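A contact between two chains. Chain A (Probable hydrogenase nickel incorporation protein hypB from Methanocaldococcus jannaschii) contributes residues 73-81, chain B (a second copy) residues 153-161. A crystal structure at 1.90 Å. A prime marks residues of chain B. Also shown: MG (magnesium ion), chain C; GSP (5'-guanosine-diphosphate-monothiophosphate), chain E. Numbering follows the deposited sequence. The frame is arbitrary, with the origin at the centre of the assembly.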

# COMPACT_ATOMS: atom_id res chain seq x y z
N GLY A 73 -10.41 -6.61 -8.36
CA GLY A 73 -9.08 -6.77 -8.93
C GLY A 73 -8.00 -6.85 -7.87
O GLY A 73 -7.92 -6.00 -6.98
N ASP A 74 -7.17 -7.89 -7.95
CA ASP A 74 -5.97 -8.02 -7.12
C ASP A 74 -5.09 -9.11 -7.71
O ASP A 74 -5.51 -9.81 -8.64
CB ASP A 74 -6.34 -8.35 -5.67
CG ASP A 74 -5.22 -8.03 -4.69
OD1 ASP A 74 -4.23 -7.36 -5.06
OD2 ASP A 74 -5.33 -8.45 -3.52
N VAL A 75 -3.87 -9.26 -7.19
CA VAL A 75 -2.94 -10.31 -7.62
C VAL A 75 -3.63 -11.68 -7.61
O VAL A 75 -3.61 -12.40 -8.61
CB VAL A 75 -1.67 -10.36 -6.73
CG1 VAL A 75 -0.57 -11.18 -7.42
CG2 VAL A 75 -1.16 -8.95 -6.42
N ILE A 76 -4.22 -12.01 -6.47
CA ILE A 76 -5.08 -13.18 -6.35
C ILE A 76 -6.49 -12.68 -6.02
O ILE A 76 -6.82 -12.40 -4.86
CB ILE A 76 -4.55 -14.20 -5.30
CG1 ILE A 76 -3.07 -14.50 -5.56
CG2 ILE A 76 -5.37 -15.49 -5.36
CD1 ILE A 76 -2.35 -15.20 -4.42
N ALA A 77 -7.30 -12.54 -7.06
CA ALA A 77 -8.60 -11.89 -6.96
C ALA A 77 -9.66 -12.67 -6.17
O ALA A 77 -10.63 -12.08 -5.68
CB ALA A 77 -9.13 -11.55 -8.36
N LYS A 78 -9.45 -13.97 -6.01
CA LYS A 78 -10.45 -14.84 -5.38
C LYS A 78 -10.80 -14.47 -3.94
O LYS A 78 -11.95 -14.57 -3.54
CB LYS A 78 -10.06 -16.33 -5.48
CG LYS A 78 -8.79 -16.70 -4.71
CD LYS A 78 -8.56 -18.20 -4.72
CE LYS A 78 -7.27 -18.55 -3.99
NZ LYS A 78 -6.96 -20.01 -4.07
N PHE A 79 -9.80 -14.03 -3.16
CA PHE A 79 -10.03 -13.70 -1.74
C PHE A 79 -11.18 -12.70 -1.56
O PHE A 79 -12.10 -12.93 -0.77
CB PHE A 79 -8.75 -13.17 -1.09
CG PHE A 79 -7.65 -14.19 -0.98
CD1 PHE A 79 -6.57 -14.15 -1.86
CD2 PHE A 79 -7.70 -15.19 -0.02
CE1 PHE A 79 -5.55 -15.10 -1.77
CE2 PHE A 79 -6.69 -16.14 0.08
CZ PHE A 79 -5.61 -16.09 -0.80
N ASP A 80 -11.12 -11.60 -2.30
CA ASP A 80 -12.15 -10.57 -2.18
C ASP A 80 -13.39 -10.86 -3.00
O ASP A 80 -14.50 -10.49 -2.60
CB ASP A 80 -11.57 -9.20 -2.54
CG ASP A 80 -10.54 -8.73 -1.54
OD1 ASP A 80 -10.36 -9.39 -0.49
OD2 ASP A 80 -9.92 -7.69 -1.79
N ALA A 81 -13.21 -11.52 -4.14
CA ALA A 81 -14.35 -11.96 -4.96
C ALA A 81 -15.27 -12.87 -4.13
O ALA A 81 -16.48 -12.65 -4.10
CB ALA A 81 -13.87 -12.68 -6.21
MG MG C . -9.88 -6.13 -0.34
PG GSP E . -6.83 -5.46 0.36
O3B GSP E . -7.43 -4.92 1.75
S1G GSP E . -5.73 -4.30 -0.29
O2G GSP E . -6.10 -6.78 0.69
O3G GSP E . -7.99 -5.74 -0.61
PB GSP E . -8.81 -4.11 1.91
O1B GSP E . -8.54 -2.67 1.75
O2B GSP E . -9.88 -4.60 1.01
PA GSP E . -10.10 -5.37 4.19
O1A GSP E . -11.53 -5.07 3.95
O2A GSP E . -9.76 -6.77 3.81
O3A GSP E . -9.13 -4.31 3.48
O5' GSP E . -9.77 -5.06 5.73
C5' GSP E . -8.46 -5.21 6.24
C4' GSP E . -8.52 -5.54 7.73
O4' GSP E . -8.94 -4.41 8.47
C3' GSP E . -9.50 -6.65 8.06
O3' GSP E . -8.89 -7.42 9.07
C2' GSP E . -10.71 -5.93 8.61
O2' GSP E . -11.40 -6.69 9.57
C1' GSP E . -10.08 -4.71 9.26
N9 GSP E . -10.90 -3.48 9.29
C8 GSP E . -11.46 -2.80 8.24
N7 GSP E . -12.07 -1.70 8.73
C5 GSP E . -11.88 -1.66 10.07
C6 GSP E . -12.28 -0.76 11.06
O6 GSP E . -12.93 0.24 10.76
N1 GSP E . -11.92 -0.99 12.38
C2 GSP E . -11.17 -2.11 12.71
N2 GSP E . -10.83 -2.33 13.97
N3 GSP E . -10.78 -3.00 11.73
C4 GSP E . -11.13 -2.77 10.43
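Chain B, residues 153-161: DDTIEKHPG

Chain B meets chain A through a compact bend rather than an extended strand. Residues 155′ to 158′ have helical backbone angles without the regular bonds of a helix, Ile156′ to His159′ form a type I turn, and a helix begins at Pro160′. His159′, at the N-cap position, has left the helical region with phi and psi of -135° and 59°. On chain A a strand ends at Asp74, a loop follows, and the chain is helical by Lys78. The two backbones come nearest where the CA atoms of Ile76 and Lys158′ lie 6.0 Å apart.

Lys158′ gives up the most surface. Its CA-to-CB bond points sideways, yet chi2, chi3 and chi4 are all t, so the chain is nearly fully stretched and carries its amino group to the nucleotide. Lysine suits this course because its methylenes can pack while its charge is delivered at the tip: CE lies 3.6 Å from CB of Phe79, and NZ forms a salt bridge with Asp80, donating a hydrogen bond to OD1 at 3.0 Å. The same NZ donates to O2G of GSP at 2.8 Å, so one cation from chain B meets negative charge on both the protein and the nucleotide of chain A's site. Asp80 uses its other oxygen for the metal, OD2 lying 2.1 Å from MG. Its carboxylate thus links the ion to the lysine of the second copy.

Phe79 covers the next largest area. With chi1 at m, its CA-to-CB bond points toward the other stretch, and its ring lies obliquely to its neighbours, among them CG of Lys158′. CE2 of the ring is 3.4 Å from OE1 of Glu157′, and CD2 is 4.1 Å from OD2 of Asp154′. An aromatic side chain suits this place because it is large and apolar enough to pack against the lysine methylenes, while the acidic oxygens come near its ring carbons without a hydrogen bond.

Ile76 points toward the turn, and its CD1 lies 3.3 Å from O of Glu157′ and 4.1 Å from CD of Pro160′, an apolar contact with the first residue of the helix. Isoleucine is long enough for its CD1 to reach both, and proline commonly opens a helix because its nitrogen has no hydrogen to donate. Val75 packs beside it, CB 3.6 Å from O of Lys158′ and CG2 4.2 Å from CD2 of His159′; valine is short, and fits where the backbone of Lys158′ comes close. The imidazole is held by its own chain, ND1 donating to O of Thr155′ at 2.8 Å. Water 1 fastens the backbones together, accepting from N of Ile76 at 2.8 Å and donating to O of Lys158′ at 2.7 Å.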

# COMPACT_ATOMS: atom_id res chain seq x y z
N ASP B 153 -5.00 -10.33 7.84
CA ASP B 153 -4.14 -11.52 7.92
C ASP B 153 -4.00 -12.31 6.61
O ASP B 153 -3.38 -13.37 6.58
CB ASP B 153 -4.53 -12.43 9.10
CG ASP B 153 -5.95 -12.94 9.02
OD1 ASP B 153 -6.58 -12.89 7.94
OD2 ASP B 153 -6.45 -13.40 10.07
N ASP B 154 -4.57 -11.78 5.52
CA ASP B 154 -4.38 -12.36 4.20
C ASP B 154 -3.25 -11.67 3.42
O ASP B 154 -2.91 -12.10 2.32
CB ASP B 154 -5.69 -12.31 3.39
CG ASP B 154 -6.71 -13.33 3.86
OD1 ASP B 154 -6.34 -14.28 4.58
OD2 ASP B 154 -7.90 -13.19 3.50
N THR B 155 -2.67 -10.63 4.02
CA THR B 155 -1.71 -9.75 3.33
C THR B 155 -0.45 -10.46 2.83
O THR B 155 0.10 -10.09 1.79
CB THR B 155 -1.35 -8.54 4.22
OG1 THR B 155 -2.54 -7.82 4.56
CG2 THR B 155 -0.39 -7.58 3.51
N ILE B 156 -0.02 -11.49 3.55
CA ILE B 156 1.11 -12.30 3.11
C ILE B 156 0.73 -13.22 1.94
O ILE B 156 1.42 -13.25 0.92
CB ILE B 156 1.75 -13.09 4.27
CG1 ILE B 156 2.39 -12.11 5.27
CG2 ILE B 156 2.78 -14.09 3.75
CD1 ILE B 156 2.73 -12.70 6.62
N GLU B 157 -0.37 -13.96 2.09
CA GLU B 157 -0.78 -14.90 1.04
C GLU B 157 -1.27 -14.20 -0.23
O GLU B 157 -1.21 -14.78 -1.32
CB GLU B 157 -1.78 -15.95 1.57
CG GLU B 157 -3.16 -15.44 1.96
CD GLU B 157 -4.10 -16.57 2.39
OE1 GLU B 157 -5.11 -16.28 3.07
OE2 GLU B 157 -3.85 -17.75 2.06
N LYS B 158 -1.71 -12.95 -0.10
CA LYS B 158 -2.16 -12.15 -1.25
C LYS B 158 -1.01 -11.57 -2.08
O LYS B 158 -1.24 -11.10 -3.20
CB LYS B 158 -3.06 -11.01 -0.78
CG LYS B 158 -4.48 -11.41 -0.46
CD LYS B 158 -5.23 -10.22 0.10
CE LYS B 158 -6.71 -10.48 0.16
NZ LYS B 158 -7.47 -9.22 0.41
N HIS B 159 0.20 -11.57 -1.53
CA HIS B 159 1.34 -10.96 -2.22
C HIS B 159 2.59 -11.85 -2.18
O HIS B 159 3.64 -11.43 -1.69
CB HIS B 159 1.64 -9.57 -1.64
CG HIS B 159 0.44 -8.68 -1.61
ND1 HIS B 159 -0.40 -8.60 -0.52
CD2 HIS B 159 -0.08 -7.85 -2.54
CE1 HIS B 159 -1.38 -7.75 -0.78
NE2 HIS B 159 -1.21 -7.28 -2.00
N PRO B 160 2.48 -13.08 -2.74
CA PRO B 160 3.56 -14.07 -2.62
C PRO B 160 4.87 -13.65 -3.30
O PRO B 160 5.94 -13.98 -2.80
CB PRO B 160 2.97 -15.31 -3.30
CG PRO B 160 1.91 -14.81 -4.20
CD PRO B 160 1.34 -13.60 -3.52
N GLY B 161 4.77 -12.95 -4.43
CA GLY B 161 5.94 -12.51 -5.19
C GLY B 161 6.96 -11.76 -4.36
O GLY B 161 8.12 -12.18 -4.26
O HOH W 1 -3.72 -10.67 -4.04
O HOH W 2 -9.55 -7.45 1.18